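Long-range contact in shikimate kinase (Aquifex aeolicus, PDB 2PT5), which probably catalyses the ATP-dependent phosphorylation of the 3-hydroxyl group of shikimate, a late step on the pathway to chorismate and the aromatic amino acids: residues A[2-7]-A[91-96]. Numbering follows the deposited sequence.
Sequences RIYLIG and KSRGTT
R2 reaches across to the turn ahead of strand 95-100, where its NH1 donates to R93 O at 3.0 Å, in the guanidinium plane and on a carbonyl lone pair. With CG anti to the carbonyl carbon (chi1 -54°), the chain runs extended to NE, which donates to K69 O. R93 lies alongside, its CD over one guanidinium face, 4.0 Å from R2 NH1. An alanine in place of R2 removes these donors from R93 O and K69 O, and the turn would probably be freer to shift.

Past the turn the strands pair in parallel. T95 N donates to R2 O at 3.0 Å, and Y4 N reaches T95 O at 2.7 Å, nearly straight (170°); Y4 O pairs with the V97 backbone, the next rung. I3 bonds instead to strand 72-75, and T96 N to D141 OD1. The Y4 ring turns its edge to G94 N, and its OH, bonded to S67 OG, sits 3.2 Å from R93 CB. Two main-chain bonds thus set the register of central strand 2-6, which leads into the loop probably binding ATP, against 95-100 in this P-loop kinase sheet, and the guanidinium satisfies R93 O just ahead.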
loop_
_atom_site.group_PDB
_atom_site.type_symbol
_atom_site.label_atom_id
_atom_site.label_comp_id
_atom_site.label_asym_id
_atom_site.label_seq_id
_atom_site.Cartn_x
_atom_site.Cartn_y
_atom_site.Cartn_z
ATOM N N ARG A 2 -2.647 -2.252 14.834
ATOM C CA ARG A 2 -2.558 -2.594 13.422
ATOM C C ARG A 2 -2.313 -1.313 12.644
ATOM O O ARG A 2 -3.047 -0.340 12.796
ATOM C CB ARG A 2 -3.859 -3.248 12.944
ATOM C CG ARG A 2 -4.282 -4.449 13.772
ATOM C CD ARG A 2 -5.424 -5.193 13.116
ATOM N NE ARG A 2 -5.905 -6.294 13.945
ATOM C CZ ARG A 2 -6.789 -6.165 14.929
ATOM N NH1 ARG A 2 -7.304 -4.976 15.219
ATOM N NH2 ARG A 2 -7.161 -7.229 15.620
ATOM N N ILE A 3 -1.279 -1.318 11.812
ATOM C CA ILE A 3 -0.939 -0.143 11.019
ATOM C C ILE A 3 -0.940 -0.487 9.535
ATOM O O ILE A 3 -0.192 -1.357 9.082
ATOM C CB ILE A 3 0.446 0.389 11.405
ATOM C CG1 ILE A 3 0.450 0.795 12.883
ATOM C CG2 ILE A 3 0.818 1.567 10.517
ATOM C CD1 ILE A 3 1.849 1.038 13.429
ATOM N N TYR A 4 -1.774 0.202 8.770
ATOM C CA TYR A 4 -1.844 -0.070 7.341
ATOM C C TYR A 4 -1.180 1.011 6.512
ATOM O O TYR A 4 -1.425 2.199 6.720
ATOM C CB TYR A 4 -3.301 -0.222 6.903
ATOM C CG TYR A 4 -4.053 -1.296 7.654
ATOM C CD1 TYR A 4 -4.758 -0.997 8.819
ATOM C CD2 TYR A 4 -4.054 -2.617 7.200
ATOM C CE1 TYR A 4 -5.452 -1.995 9.519
ATOM C CE2 TYR A 4 -4.741 -3.622 7.892
ATOM C CZ TYR A 4 -5.442 -3.303 9.050
ATOM O OH TYR A 4 -6.132 -4.291 9.735
ATOM N N LEU A 5 -0.341 0.598 5.567
ATOM C CA LEU A 5 0.335 1.555 4.699
ATOM C C LEU A 5 -0.318 1.496 3.324
ATOM O O LEU A 5 -0.461 0.426 2.751
ATOM C CB LEU A 5 1.825 1.226 4.581
ATOM C CG LEU A 5 2.637 1.168 5.880
ATOM C CD1 LEU A 5 4.105 0.980 5.529
ATOM C CD2 LEU A 5 2.435 2.436 6.701
ATOM N N ILE A 6 -0.722 2.649 2.803
ATOM C CA ILE A 6 -1.367 2.691 1.500
ATOM C C ILE A 6 -0.719 3.748 0.622
ATOM O O ILE A 6 -0.079 4.676 1.118
ATOM C CB ILE A 6 -2.887 2.983 1.644
ATOM C CG1 ILE A 6 -3.118 4.434 2.073
ATOM C CG2 ILE A 6 -3.488 2.061 2.690
ATOM C CD1 ILE A 6 -4.587 4.776 2.339
ATOM N N GLY A 7 -0.881 3.597 -0.687
ATOM C CA GLY A 7 -0.305 4.547 -1.620
ATOM C C GLY A 7 0.123 3.826 -2.882
ATOM O O GLY A 7 -0.096 2.615 -3.019
ATOM N N LYS A 91 -9.692 0.831 8.636
ATOM C CA LYS A 91 -9.935 1.803 9.691
ATOM C C LYS A 91 -10.617 1.181 10.911
ATOM O O LYS A 91 -10.426 1.644 12.039
ATOM C CB LYS A 91 -10.779 2.960 9.156
ATOM C CG LYS A 91 -10.101 3.751 8.049
ATOM C CD LYS A 91 -10.900 4.985 7.671
ATOM C CE LYS A 91 -10.136 5.857 6.687
ATOM N NZ LYS A 91 -10.851 7.129 6.428
ATOM N N SER A 92 -11.401 0.132 10.693
ATOM C CA SER A 92 -12.088 -0.524 11.800
ATOM C C SER A 92 -11.165 -1.469 12.560
ATOM O O SER A 92 -11.567 -2.066 13.556
ATOM C CB SER A 92 -13.300 -1.311 11.297
ATOM O OG SER A 92 -12.910 -2.414 10.493
ATOM N N ARG A 93 -9.932 -1.604 12.083
ATOM C CA ARG A 93 -8.962 -2.481 12.722
ATOM C C ARG A 93 -7.752 -1.702 13.243
ATOM O O ARG A 93 -7.114 -2.115 14.210
ATOM C CB ARG A 93 -8.514 -3.571 11.740
ATOM C CG ARG A 93 -9.644 -4.488 11.285
ATOM C CD ARG A 93 -10.235 -5.228 12.479
ATOM N NE ARG A 93 -11.635 -5.598 12.281
ATOM C CZ ARG A 93 -12.055 -6.802 11.906
ATOM N NH1 ARG A 93 -13.348 -7.029 11.755
ATOM N NH2 ARG A 93 -11.187 -7.783 11.696
ATOM N N GLY A 94 -7.442 -0.571 12.612
ATOM C CA GLY A 94 -6.309 0.209 13.063
ATOM C C GLY A 94 -6.110 1.560 12.399
ATOM O O GLY A 94 -7.065 2.216 11.975
ATOM N N THR A 95 -4.849 1.976 12.317
ATOM C CA THR A 95 -4.489 3.256 11.722
ATOM C C THR A 95 -4.000 3.066 10.291
ATOM O O THR A 95 -3.125 2.232 10.023
ATOM C CB THR A 95 -3.381 3.946 12.545
ATOM O OG1 THR A 95 -3.826 4.096 13.896
ATOM C CG2 THR A 95 -3.048 5.322 11.969
ATOM N N THR A 96 -4.580 3.838 9.377
ATOM C CA THR A 96 -4.219 3.779 7.972
ATOM C C THR A 96 -3.286 4.948 7.715
ATOM O O THR A 96 -3.533 6.062 8.174
ATOM C CB THR A 96 -5.470 3.852 7.060
ATOM O OG1 THR A 96 -6.295 4.962 7.439
ATOM C CG2 THR A 96 -6.278 2.568 7.178
#